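Local coordinates for protein quinoline 2-oxidoreductase large subunit (PDB 1T3Q) that probably catalyses the oxidation of quinoline at its 2-position, as the molybdenum-bearing large subunit of a molybdenum hydroxylase, at residues B[255-260]-B[368-372]; B[465-470]-B[545-551]; B[87-93]-B[328-334]. All blocks are in the same frame, centred on the assembly; numbering follows the deposited sequence.

Contact 1: B[255-260]-B[368-372]; sequences FGQKAH and GAYRG. With MCN (pterin cytosine dinucleotide), chain N; SMO (dioxosulfidomolybdenum(VI) ion), chain O.
The Tyr370 ring sets its edge against Phe255, with Phe255 CB near the ring plane and 3.9 Å from Tyr370 CE1. Two backbone groups of 370-371 converge on the carbonyl beside it. Arg371 N donates to Phe255 O at 2.9 Å. Tyr370 CA brings a C-H to the same oxygen. Further along, the His260 ring receives Ala369 N at NE2, 2.9 Å away, with the donor in the ring plane. His260 ND1 gives its hydrogen to Gln257 O. Bonded at both nitrogens, the ring is fixed in rotation. The loop between is a type I beta turn from Gly256 to Ala259, closed by Ala259 N to Gly256 O.

These two loops line the molybdenum site of the xanthine dehydrogenase family fold, on the pterin side of the cofactor. One face of the Phe255 ring lies over the pterin, and CE1 comes within 3.4 Å of its C4'. Phe255 N also donates to pterin O4' at 2.9 Å. Arg371 reaches the cofactor with its chain extended and CG anti to N (chi1 -159°). One guanidinium face lies over pterin N8', with NH2 3.1 Å from that atom. The group is held by Gln685 at NH1 and by Gly742 O at NE, and it also passes obliquely by the Phe255 ring.

The metal itself is bound by the dithiolene sulfurs S7' and S8' of the cofactor. Gly256 has no side chain, and its CA lies 3.2 Å from oxo atom OM1. Arg371 N approaches the sulfido S to 3.1 Å. Outside the two segments, Gln224 bonds Gly256 N. Arg143 of the small subunit packs against both Phe255 and Tyr370.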
loop_
_atom_site.group_PDB
_atom_site.type_symbol
_atom_site.label_atom_id
_atom_site.label_comp_id
_atom_site.label_asym_id
_atom_site.label_seq_id
_atom_site.Cartn_x
_atom_site.Cartn_y
_atom_site.Cartn_z
ATOM N N PHE B 255 20.617 2.226 -15.146
ATOM C CA PHE B 255 21.750 2.631 -15.966
ATOM C C PHE B 255 21.502 3.878 -16.815
ATOM O O PHE B 255 22.156 4.069 -17.831
ATOM C CB PHE B 255 22.153 1.467 -16.876
ATOM C CG PHE B 255 22.250 0.149 -16.155
ATOM C CD1 PHE B 255 23.244 -0.062 -15.203
ATOM C CD2 PHE B 255 21.323 -0.860 -16.395
ATOM C CE1 PHE B 255 23.311 -1.264 -14.493
ATOM C CE2 PHE B 255 21.380 -2.069 -15.690
ATOM C CZ PHE B 255 22.374 -2.268 -14.738
ATOM N N GLY B 256 20.563 4.716 -16.392
ATOM C CA GLY B 256 20.260 5.924 -17.145
ATOM C C GLY B 256 18.968 5.838 -17.941
ATOM O O GLY B 256 18.257 6.838 -18.100
ATOM N N GLN B 257 18.648 4.648 -18.440
ATOM C CA GLN B 257 17.432 4.476 -19.239
ATOM C C GLN B 257 16.194 4.869 -18.448
ATOM O O GLN B 257 15.236 5.426 -18.996
ATOM C CB GLN B 257 17.296 3.028 -19.712
ATOM C CG GLN B 257 16.207 2.827 -20.766
ATOM C CD GLN B 257 15.949 1.367 -21.075
ATOM O OE1 GLN B 257 15.198 0.697 -20.369
ATOM N NE2 GLN B 257 16.586 0.863 -22.127
ATOM N N LYS B 258 16.217 4.580 -17.153
ATOM C CA LYS B 258 15.099 4.894 -16.287
ATOM C C LYS B 258 15.265 6.259 -15.622
ATOM O O LYS B 258 14.635 6.561 -14.608
ATOM C CB LYS B 258 14.915 3.764 -15.266
ATOM C CG LYS B 258 14.441 2.486 -15.960
ATOM C CD LYS B 258 14.318 1.277 -15.039
ATOM C CE LYS B 258 13.966 0.041 -15.862
ATOM N NZ LYS B 258 14.141 -1.231 -15.095
ATOM N N ALA B 259 16.119 7.082 -16.222
ATOM C CA ALA B 259 16.359 8.435 -15.749
ATOM C C ALA B 259 15.812 9.391 -16.808
ATOM O O ALA B 259 16.437 10.398 -17.133
ATOM C CB ALA B 259 17.847 8.679 -15.537
ATOM N N HIS B 260 14.657 9.041 -17.362
ATOM C CA HIS B 260 13.984 9.873 -18.361
ATOM C C HIS B 260 12.499 9.835 -18.062
ATOM O O HIS B 260 12.012 8.938 -17.364
ATOM C CB HIS B 260 14.151 9.339 -19.788
ATOM C CG HIS B 260 15.568 9.226 -20.249
ATOM N ND1 HIS B 260 16.294 8.059 -20.138
ATOM C CD2 HIS B 260 16.389 10.125 -20.843
ATOM C CE1 HIS B 260 17.499 8.243 -20.646
ATOM N NE2 HIS B 260 17.583 9.487 -21.081
ATOM N N GLY B 368 19.380 8.976 -25.658
ATOM C CA GLY B 368 19.188 9.276 -24.256
ATOM C C GLY B 368 20.392 8.899 -23.418
ATOM O O GLY B 368 21.398 8.418 -23.939
ATOM N N ALA B 369 20.268 9.102 -22.113
ATOM C CA ALA B 369 21.339 8.820 -21.171
ATOM C C ALA B 369 21.546 7.341 -20.887
ATOM O O ALA B 369 20.594 6.598 -20.677
ATOM C CB ALA B 369 21.072 9.549 -19.863
ATOM N N TYR B 370 22.808 6.935 -20.896
ATOM C CA TYR B 370 23.199 5.572 -20.574
ATOM C C TYR B 370 24.577 5.688 -19.931
ATOM O O TYR B 370 25.463 6.363 -20.456
ATOM C CB TYR B 370 23.248 4.680 -21.821
ATOM C CG TYR B 370 23.847 3.301 -21.586
ATOM C CD1 TYR B 370 23.509 2.544 -20.459
ATOM C CD2 TYR B 370 24.735 2.745 -22.507
ATOM C CE1 TYR B 370 24.046 1.270 -20.258
ATOM C CE2 TYR B 370 25.273 1.470 -22.320
ATOM C CZ TYR B 370 24.925 0.740 -21.193
ATOM O OH TYR B 370 25.462 -0.518 -21.004
ATOM N N ARG B 371 24.711 5.065 -18.764
ATOM C CA ARG B 371 25.939 5.034 -17.979
ATOM C C ARG B 371 27.174 5.587 -18.690
ATOM O O ARG B 371 27.697 4.972 -19.627
ATOM C CB ARG B 371 26.202 3.589 -17.540
ATOM C CG ARG B 371 27.115 3.440 -16.346
ATOM C CD ARG B 371 27.136 1.989 -15.902
ATOM N NE ARG B 371 27.742 1.830 -14.588
ATOM C CZ ARG B 371 27.645 0.724 -13.857
ATOM N NH1 ARG B 371 26.966 -0.317 -14.320
ATOM N NH2 ARG B 371 28.212 0.669 -12.657
ATOM N N GLY B 372 27.636 6.747 -18.235
ATOM C CA GLY B 372 28.811 7.367 -18.823
ATOM C C GLY B 372 28.457 8.413 -19.862
ATOM O O GLY B 372 29.291 9.243 -20.235
HETATM N N1 MCN N . 29.713 4.262 -3.475
HETATM C C2 MCN N . 30.462 4.082 -2.266
HETATM N N3 MCN N . 31.449 5.040 -2.089
HETATM C C4 MCN N . 31.752 6.092 -2.947
HETATM C C5 MCN N . 30.959 6.218 -4.176
HETATM C C6 MCN N . 29.953 5.317 -4.431
HETATM O O2 MCN N . 30.236 3.155 -1.522
HETATM N N4 MCN N . 32.711 6.949 -2.671
HETATM C "C1'" MCN N . 28.554 3.219 -3.694
HETATM C C2D MCN N . 27.139 3.805 -3.243
HETATM O "O2'" MCN N . 26.302 2.726 -2.693
HETATM C "C3'" MCN N . 26.607 4.438 -4.511
HETATM C C4D MCN N . 27.062 3.519 -5.620
HETATM O O4D MCN N . 28.325 2.872 -5.090
HETATM O "O3'" MCN N . 25.141 4.526 -4.445
HETATM C "C5'" MCN N . 27.184 4.169 -7.027
HETATM O "O5'" MCN N . 27.975 5.317 -6.844
HETATM P PA MCN N . 27.549 6.781 -7.253
HETATM O O1A MCN N . 27.321 7.520 -5.970
HETATM O O2A MCN N . 28.617 7.216 -8.242
HETATM O O3A MCN N . 26.220 6.857 -8.189
HETATM P PB MCN N . 24.669 6.685 -7.832
HETATM O O1B MCN N . 24.003 7.984 -8.152
HETATM O O2B MCN N . 24.484 6.134 -6.449
HETATM O O3B MCN N . 24.181 5.542 -8.847
HETATM C C10 MCN N . 23.847 5.853 -10.176
HETATM C "C9'" MCN N . 24.978 5.346 -11.009
HETATM C "C8'" MCN N . 24.548 5.623 -12.468
HETATM S "S8'" MCN N . 24.328 7.347 -12.884
HETATM C "C7'" MCN N . 24.361 4.708 -13.422
HETATM S "S7'" MCN N . 23.844 5.048 -15.097
HETATM C "C6'" MCN N . 24.532 3.201 -13.030
HETATM C C7 MCN N . 25.482 3.054 -11.871
HETATM O "O9'" MCN N . 25.085 3.864 -10.776
HETATM N "N5'" MCN N . 23.118 2.663 -12.871
HETATM C C4A MCN N . 23.199 1.412 -12.140
HETATM N "N8'" MCN N . 25.519 1.627 -11.402
HETATM C C4B MCN N . 24.315 0.866 -11.480
HETATM N "N1'" MCN N . 24.349 -0.363 -10.774
HETATM C "C2'" MCN N . 23.178 -1.043 -10.760
HETATM N "N2'" MCN N . 23.162 -2.227 -10.112
HETATM N "N3'" MCN N . 22.023 -0.574 -11.353
HETATM C "C4'" MCN N . 21.908 0.673 -12.074
HETATM O "O4'" MCN N . 20.858 1.011 -12.564
HETATM S S SMO O . 23.384 7.413 -17.243
HETATM MO MO SMO O . 23.367 7.446 -15.108
HETATM O OM2 SMO O . 23.932 9.049 -15.479
HETATM O OM1 SMO O . 21.704 7.486 -14.797
#

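Contact 2: B[465-470]-B[545-551]; sequences EVTGTG and YASRGAV. Unlike the reference sequence in segment 465-470: Glu465 (reference Asp), Val466 (reference Cys). With MCN (pterin cytosine dinucleotide), chain N; SMO (dioxosulfidomolybdenum(VI) ion), chain O.
The loop that leads into helix 549-576 is a cofactor-binding element, and Thr469, in the loop that follows strand 454-467, packs directly on it. Thr469 OG1 bonds Ala546 O at 3.0 Å, in the carbonyl plane and on a lone pair. OG1 stands anti to its own carbonyl carbon (chi1 -55°), which turns it to that oxygen. The fit is tight, with Thr469 CB only 3.4 Å from Ala546 CB. Arg548 grips Thr469 O side-on with two nitrogens, NE at 2.8 Å and NH2 at 3.1 Å, and the oxygen lies in the guanidinium plane. Asp485 forms a salt bridge with the third nitrogen, NH1. Gly468 N donates to Ser547 O, and Val551 CB rests on Gly468 CA. Glu465 OE1 lies 2.8 Å from Ser547 OG, probably hydrogen-bonded.

The held loop turns its amides to the cofactor. Ala546 N donates to oxo atom OM2 on the molybdenum at 2.9 Å. At the start of the helix, Gly549 N bonds diphosphate oxygen O1B at 2.7 Å, and Ala550 N bonds O1A. The N-terminal end of the helix probably helps to stabilise the diphosphate charge.

Strand 636-649 bonds Glu465 through Ala638 and Thr467 through Val636. Helix 744-761 covers Glu465, and helix 471-476 packs against Val466 and Thr469.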
loop_
_atom_site.group_PDB
_atom_site.type_symbol
_atom_site.label_atom_id
_atom_site.label_comp_id
_atom_site.label_asym_id
_atom_site.label_seq_id
_atom_site.Cartn_x
_atom_site.Cartn_y
_atom_site.Cartn_z
ATOM N N GLU B 465 36.502 12.237 -13.798
ATOM C CA GLU B 465 35.063 12.229 -14.016
ATOM C C GLU B 465 34.338 13.192 -13.085
ATOM O O GLU B 465 34.675 13.288 -11.904
ATOM C CB GLU B 465 34.556 10.794 -13.778
ATOM C CG GLU B 465 33.062 10.626 -13.571
ATOM C CD GLU B 465 32.697 9.234 -13.040
ATOM O OE1 GLU B 465 31.492 8.917 -12.984
ATOM O OE2 GLU B 465 33.608 8.464 -12.667
ATOM N N VAL B 466 33.345 13.905 -13.609
ATOM C CA VAL B 466 32.578 14.813 -12.765
ATOM C C VAL B 466 31.542 13.981 -12.017
ATOM O O VAL B 466 30.784 13.225 -12.631
ATOM C CB VAL B 466 31.863 15.916 -13.598
ATOM C CG1 VAL B 466 32.906 16.809 -14.268
ATOM C CG2 VAL B 466 30.945 15.292 -14.636
ATOM N N THR B 467 31.525 14.099 -10.689
ATOM C CA THR B 467 30.576 13.351 -9.865
ATOM C C THR B 467 29.811 14.296 -8.945
ATOM O O THR B 467 30.089 15.497 -8.918
ATOM C CB THR B 467 31.288 12.280 -8.999
ATOM O OG1 THR B 467 32.074 12.916 -7.983
ATOM C CG2 THR B 467 32.194 11.423 -9.860
ATOM N N GLY B 468 28.861 13.753 -8.188
ATOM C CA GLY B 468 28.068 14.576 -7.285
ATOM C C GLY B 468 27.392 15.676 -8.078
ATOM O O GLY B 468 27.089 16.754 -7.566
ATOM N N THR B 469 27.145 15.377 -9.346
ATOM C CA THR B 469 26.547 16.310 -10.284
ATOM C C THR B 469 25.404 17.170 -9.771
ATOM O O THR B 469 24.292 16.695 -9.527
ATOM C CB THR B 469 26.107 15.565 -11.536
ATOM O OG1 THR B 469 27.234 14.851 -12.057
ATOM C CG2 THR B 469 25.596 16.534 -12.598
ATOM N N GLY B 470 25.707 18.454 -9.617
ATOM C CA GLY B 470 24.729 19.418 -9.153
ATOM C C GLY B 470 24.802 20.662 -10.021
ATOM O O GLY B 470 25.380 20.635 -11.105
ATOM N N TYR B 545 21.690 9.746 -10.633
ATOM C CA TYR B 545 22.184 9.822 -12.002
ATOM C C TYR B 545 23.511 10.570 -11.936
ATOM O O TYR B 545 23.847 11.138 -10.903
ATOM C CB TYR B 545 21.181 10.569 -12.896
ATOM C CG TYR B 545 20.970 12.020 -12.530
ATOM C CD1 TYR B 545 21.893 12.997 -12.906
ATOM C CD2 TYR B 545 19.862 12.414 -11.782
ATOM C CE1 TYR B 545 21.720 14.333 -12.544
ATOM C CE2 TYR B 545 19.679 13.746 -11.415
ATOM C CZ TYR B 545 20.612 14.699 -11.797
ATOM O OH TYR B 545 20.447 16.015 -11.423
ATOM N N ALA B 546 24.273 10.542 -13.023
ATOM C CA ALA B 546 25.555 11.232 -13.087
ATOM C C ALA B 546 26.474 10.974 -11.885
ATOM O O ALA B 546 27.159 11.889 -11.417
ATOM C CB ALA B 546 25.319 12.731 -13.242
ATOM N N SER B 547 26.491 9.737 -11.394
ATOM C CA SER B 547 27.334 9.364 -10.253
ATOM C C SER B 547 27.217 10.388 -9.128
ATOM O O SER B 547 28.233 10.899 -8.635
ATOM C CB SER B 547 28.798 9.273 -10.693
ATOM O OG SER B 547 28.953 8.411 -11.807
ATOM N N ARG B 548 25.987 10.670 -8.705
ATOM C CA ARG B 548 25.740 11.674 -7.677
ATOM C C ARG B 548 25.131 11.169 -6.375
ATOM O O ARG B 548 25.100 11.899 -5.392
ATOM C CB ARG B 548 24.810 12.748 -8.236
ATOM C CG ARG B 548 23.349 12.290 -8.320
ATOM C CD ARG B 548 22.548 13.144 -9.300
ATOM N NE ARG B 548 22.550 14.553 -8.928
ATOM C CZ ARG B 548 21.685 15.114 -8.091
ATOM N NH1 ARG B 548 20.723 14.391 -7.529
ATOM N NH2 ARG B 548 21.789 16.406 -7.804
ATOM N N GLY B 549 24.633 9.937 -6.375
ATOM C CA GLY B 549 23.996 9.393 -5.192
ATOM C C GLY B 549 24.788 9.452 -3.902
ATOM O O GLY B 549 24.311 9.994 -2.904
ATOM N N ALA B 550 25.985 8.875 -3.909
ATOM C CA ALA B 550 26.836 8.866 -2.721
ATOM C C ALA B 550 27.133 10.285 -2.243
ATOM O O ALA B 550 27.023 10.580 -1.058
ATOM C CB ALA B 550 28.139 8.133 -3.021
ATOM N N VAL B 551 27.496 11.159 -3.174
ATOM C CA VAL B 551 27.815 12.545 -2.841
ATOM C C VAL B 551 26.611 13.335 -2.350
ATOM O O VAL B 551 26.633 13.894 -1.256
ATOM C CB VAL B 551 28.435 13.277 -4.051
ATOM C CG1 VAL B 551 28.530 14.777 -3.770
ATOM C CG2 VAL B 551 29.818 12.706 -4.343
HETATM N N1 MCN N . 29.713 4.262 -3.475
HETATM C C2 MCN N . 30.462 4.082 -2.266
HETATM N N3 MCN N . 31.449 5.040 -2.089
HETATM C C4 MCN N . 31.752 6.092 -2.947
HETATM C C5 MCN N . 30.959 6.218 -4.176
HETATM C C6 MCN N . 29.953 5.317 -4.431
HETATM O O2 MCN N . 30.236 3.155 -1.522
HETATM N N4 MCN N . 32.711 6.949 -2.671
HETATM C "C1'" MCN N . 28.554 3.219 -3.694
HETATM C C2D MCN N . 27.139 3.805 -3.243
HETATM O "O2'" MCN N . 26.302 2.726 -2.693
HETATM C "C3'" MCN N . 26.607 4.438 -4.511
HETATM C C4D MCN N . 27.062 3.519 -5.620
HETATM O O4D MCN N . 28.325 2.872 -5.090
HETATM O "O3'" MCN N . 25.141 4.526 -4.445
HETATM C "C5'" MCN N . 27.184 4.169 -7.027
HETATM O "O5'" MCN N . 27.975 5.317 -6.844
HETATM P PA MCN N . 27.549 6.781 -7.253
HETATM O O1A MCN N . 27.321 7.520 -5.970
HETATM O O2A MCN N . 28.617 7.216 -8.242
HETATM O O3A MCN N . 26.220 6.857 -8.189
HETATM P PB MCN N . 24.669 6.685 -7.832
HETATM O O1B MCN N . 24.003 7.984 -8.152
HETATM O O2B MCN N . 24.484 6.134 -6.449
HETATM O O3B MCN N . 24.181 5.542 -8.847
HETATM C C10 MCN N . 23.847 5.853 -10.176
HETATM C "C9'" MCN N . 24.978 5.346 -11.009
HETATM C "C8'" MCN N . 24.548 5.623 -12.468
HETATM S "S8'" MCN N . 24.328 7.347 -12.884
HETATM C "C7'" MCN N . 24.361 4.708 -13.422
HETATM S "S7'" MCN N . 23.844 5.048 -15.097
HETATM C "C6'" MCN N . 24.532 3.201 -13.030
HETATM C C7 MCN N . 25.482 3.054 -11.871
HETATM O "O9'" MCN N . 25.085 3.864 -10.776
HETATM N "N5'" MCN N . 23.118 2.663 -12.871
HETATM C C4A MCN N . 23.199 1.412 -12.140
HETATM N "N8'" MCN N . 25.519 1.627 -11.402
HETATM C C4B MCN N . 24.315 0.866 -11.480
HETATM N "N1'" MCN N . 24.349 -0.363 -10.774
HETATM C "C2'" MCN N . 23.178 -1.043 -10.760
HETATM N "N2'" MCN N . 23.162 -2.227 -10.112
HETATM N "N3'" MCN N . 22.023 -0.574 -11.353
HETATM C "C4'" MCN N . 21.908 0.673 -12.074
HETATM O "O4'" MCN N . 20.858 1.011 -12.564
HETATM S S SMO O . 23.384 7.413 -17.243
HETATM MO MO SMO O . 23.367 7.446 -15.108
HETATM O OM2 SMO O . 23.932 9.049 -15.479
HETATM O OM1 SMO O . 21.704 7.486 -14.797
#

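Contact 3: B[87-93]-B[328-334]; sequences IVATMQV and NLPWTQL
The backbones come nearest at Ala89 and Leu329, with CA atoms 5.4 Å apart, where strand 87-89 passes a loop kinked by a cis peptide bond before Pro330. Side chains make most of the contact. Ile87 CG2 stands anti to its backbone N and meets Leu329 CB at 3.5 Å, a tight fit, as the two side chains cross obliquely. Leu329 CG also sits by Val88 O, and Ala89 CB faces Leu329 CD2 and Asn328 O.

Met91 buries the most area of any residue here. Its chain bends at chi2 (-78°) and brings the methyl CE to Pro330 O, 3.1 Å away. CG lies 3.6 Å from Leu334 CD1, and these two side chains slide past each other in opposite directions. Thr332 lies across the Met91 chain, with its methyl CG2 against CG and CE. Thr332 OG1 accepts from Leu334 N at 3.2 Å, which makes an ST turn. Leu334 CD1 then meets Val93 CG2 tip to tip at 3.7 Å.

The contact joins the hammerhead domain to a molybdopterin-binding domain. Strand 99-101 pairs with 87-89 in a two-stranded antiparallel sheet. Phe228 and Phe236 of helix 226-237 cover Leu329. Helix 263-275 packs on Ile87, and strand 165-170 lies beside Val93 and Leu334.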
loop_
_atom_site.group_PDB
_atom_site.type_symbol
_atom_site.label_atom_id
_atom_site.label_comp_id
_atom_site.label_asym_id
_atom_site.label_seq_id
_atom_site.Cartn_x
_atom_site.Cartn_y
_atom_site.Cartn_z
ATOM N N ILE B 87 5.676 15.876 -24.057
ATOM C CA ILE B 87 6.889 16.191 -23.321
ATOM C C ILE B 87 7.684 17.331 -23.944
ATOM O O ILE B 87 8.249 17.176 -25.022
ATOM C CB ILE B 87 7.801 14.949 -23.232
ATOM C CG1 ILE B 87 7.021 13.785 -22.608
ATOM C CG2 ILE B 87 9.041 15.268 -22.415
ATOM C CD1 ILE B 87 7.786 12.475 -22.581
ATOM N N VAL B 88 7.716 18.467 -23.253
ATOM C CA VAL B 88 8.455 19.639 -23.714
ATOM C C VAL B 88 9.883 19.537 -23.187
ATOM O O VAL B 88 10.100 19.477 -21.978
ATOM C CB VAL B 88 7.821 20.940 -23.181
ATOM C CG1 VAL B 88 8.562 22.155 -23.734
ATOM C CG2 VAL B 88 6.353 20.989 -23.568
ATOM N N ALA B 89 10.854 19.509 -24.092
ATOM C CA ALA B 89 12.250 19.391 -23.697
ATOM C C ALA B 89 13.089 20.512 -24.284
ATOM O O ALA B 89 13.159 20.676 -25.503
ATOM C CB ALA B 89 12.804 18.036 -24.143
ATOM N N THR B 90 13.736 21.274 -23.414
ATOM C CA THR B 90 14.571 22.377 -23.865
ATOM C C THR B 90 15.794 22.548 -22.972
ATOM O O THR B 90 15.906 21.910 -21.923
ATOM C CB THR B 90 13.774 23.696 -23.888
ATOM O OG1 THR B 90 14.552 24.712 -24.541
ATOM C CG2 THR B 90 13.429 24.137 -22.471
ATOM N N MET B 91 16.706 23.413 -23.403
ATOM C CA MET B 91 17.936 23.690 -22.676
ATOM C C MET B 91 18.279 25.168 -22.800
ATOM O O MET B 91 17.998 25.788 -23.827
ATOM C CB MET B 91 19.092 22.865 -23.254
ATOM C CG MET B 91 19.160 21.420 -22.791
ATOM S SD MET B 91 19.862 21.250 -21.136
ATOM C CE MET B 91 19.002 19.788 -20.568
ATOM N N GLN B 92 18.897 25.715 -21.758
ATOM C CA GLN B 92 19.307 27.114 -21.739
ATOM C C GLN B 92 20.637 27.193 -22.487
ATOM O O GLN B 92 21.671 27.535 -21.913
ATOM C CB GLN B 92 19.487 27.588 -20.293
ATOM N N VAL B 93 20.595 26.859 -23.772
ATOM C CA VAL B 93 21.775 26.861 -24.622
ATOM C C VAL B 93 21.466 27.626 -25.902
ATOM O O VAL B 93 20.465 27.363 -26.557
ATOM C CB VAL B 93 22.190 25.413 -24.977
ATOM C CG1 VAL B 93 23.301 25.419 -26.009
ATOM C CG2 VAL B 93 22.640 24.677 -23.709
ATOM N N ASN B 328 15.088 13.889 -25.507
ATOM C CA ASN B 328 14.572 13.159 -24.360
ATOM C C ASN B 328 14.503 14.183 -23.231
ATOM O O ASN B 328 15.207 15.194 -23.263
ATOM C CB ASN B 328 15.545 12.053 -23.941
ATOM C CG ASN B 328 16.866 12.612 -23.436
ATOM O OD1 ASN B 328 17.865 12.634 -24.154
ATOM N ND2 ASN B 328 16.864 13.091 -22.199
ATOM N N LEU B 329 13.662 13.930 -22.238
ATOM C CA LEU B 329 13.561 14.817 -21.082
ATOM C C LEU B 329 14.131 13.970 -19.941
ATOM O O LEU B 329 13.725 12.824 -19.771
ATOM C CB LEU B 329 12.098 15.157 -20.793
ATOM C CG LEU B 329 11.653 16.548 -20.306
ATOM C CD1 LEU B 329 10.776 16.381 -19.078
ATOM C CD2 LEU B 329 12.835 17.459 -20.016
ATOM N N PRO B 330 15.018 14.541 -19.106
ATOM C CA PRO B 330 15.524 15.920 -19.121
ATOM C C PRO B 330 16.897 16.205 -19.738
ATOM O O PRO B 330 17.314 17.361 -19.781
ATOM C CB PRO B 330 15.524 16.270 -17.646
ATOM C CG PRO B 330 16.109 14.979 -17.056
ATOM C CD PRO B 330 15.396 13.868 -17.845
ATOM N N TRP B 331 17.595 15.182 -20.223
ATOM C CA TRP B 331 18.942 15.384 -20.759
ATOM C C TRP B 331 19.059 15.972 -22.160
ATOM O O TRP B 331 20.030 16.673 -22.453
ATOM C CB TRP B 331 19.718 14.062 -20.702
ATOM C CG TRP B 331 19.442 13.302 -19.440
ATOM C CD1 TRP B 331 18.854 12.073 -19.337
ATOM C CD2 TRP B 331 19.653 13.759 -18.099
ATOM N NE1 TRP B 331 18.678 11.740 -18.017
ATOM C CE2 TRP B 331 19.159 12.755 -17.234
ATOM C CE3 TRP B 331 20.206 14.920 -17.543
ATOM C CZ2 TRP B 331 19.199 12.878 -15.841
ATOM C CZ3 TRP B 331 20.247 15.044 -16.155
ATOM C CH2 TRP B 331 19.744 14.026 -15.321
ATOM N N THR B 332 18.075 15.681 -23.009
ATOM C CA THR B 332 18.038 16.138 -24.401
ATOM C C THR B 332 19.177 15.532 -25.206
ATOM O O THR B 332 19.946 14.713 -24.698
ATOM C CB THR B 332 18.095 17.697 -24.525
ATOM O OG1 THR B 332 19.435 18.166 -24.319
ATOM C CG2 THR B 332 17.178 18.343 -23.492
ATOM N N GLN B 333 19.282 15.929 -26.468
ATOM C CA GLN B 333 20.328 15.410 -27.328
ATOM C C GLN B 333 21.718 15.895 -26.911
ATOM O O GLN B 333 22.726 15.421 -27.431
ATOM C CB GLN B 333 20.031 15.781 -28.786
ATOM C CG GLN B 333 18.727 15.151 -29.278
ATOM C CD GLN B 333 18.454 15.376 -30.752
ATOM O OE1 GLN B 333 17.429 14.928 -31.275
ATOM N NE2 GLN B 333 19.356 16.066 -31.428
ATOM N N LEU B 334 21.767 16.823 -25.959
ATOM C CA LEU B 334 23.050 17.344 -25.487
ATOM C C LEU B 334 23.736 16.318 -24.588
ATOM O O LEU B 334 24.895 16.490 -24.206
ATOM C CB LEU B 334 22.850 18.648 -24.709
ATOM C CG LEU B 334 22.173 19.811 -25.442
ATOM C CD1 LEU B 334 22.310 21.079 -24.602
ATOM C CD2 LEU B 334 22.820 20.009 -26.809
#

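How the contacts relate
Contacts 1 and 2 approach the same cofactor from two molybdopterin-binding domains, with centres 13 Å apart. They do not touch, and their nearest atoms are about 5 Å apart. Contact 1 lies against the pterin, the sulfido group and oxo OM1, while contact 2 bonds oxo OM2 and the diphosphate. Contact 3 is farther out, with its centre about 14 Å from that of contact 1 and 19 Å from that of contact 2. Trp331 joins it to both. Its NE1 lies 2.8 Å from Ala259 O, probably hydrogen-bonded, and its CH2 lies 3.4 Å from Tyr545 CD1. The Trp331 side chain comes to about 6 Å from the dioxosulfidomolybdenum ion, nearest atoms.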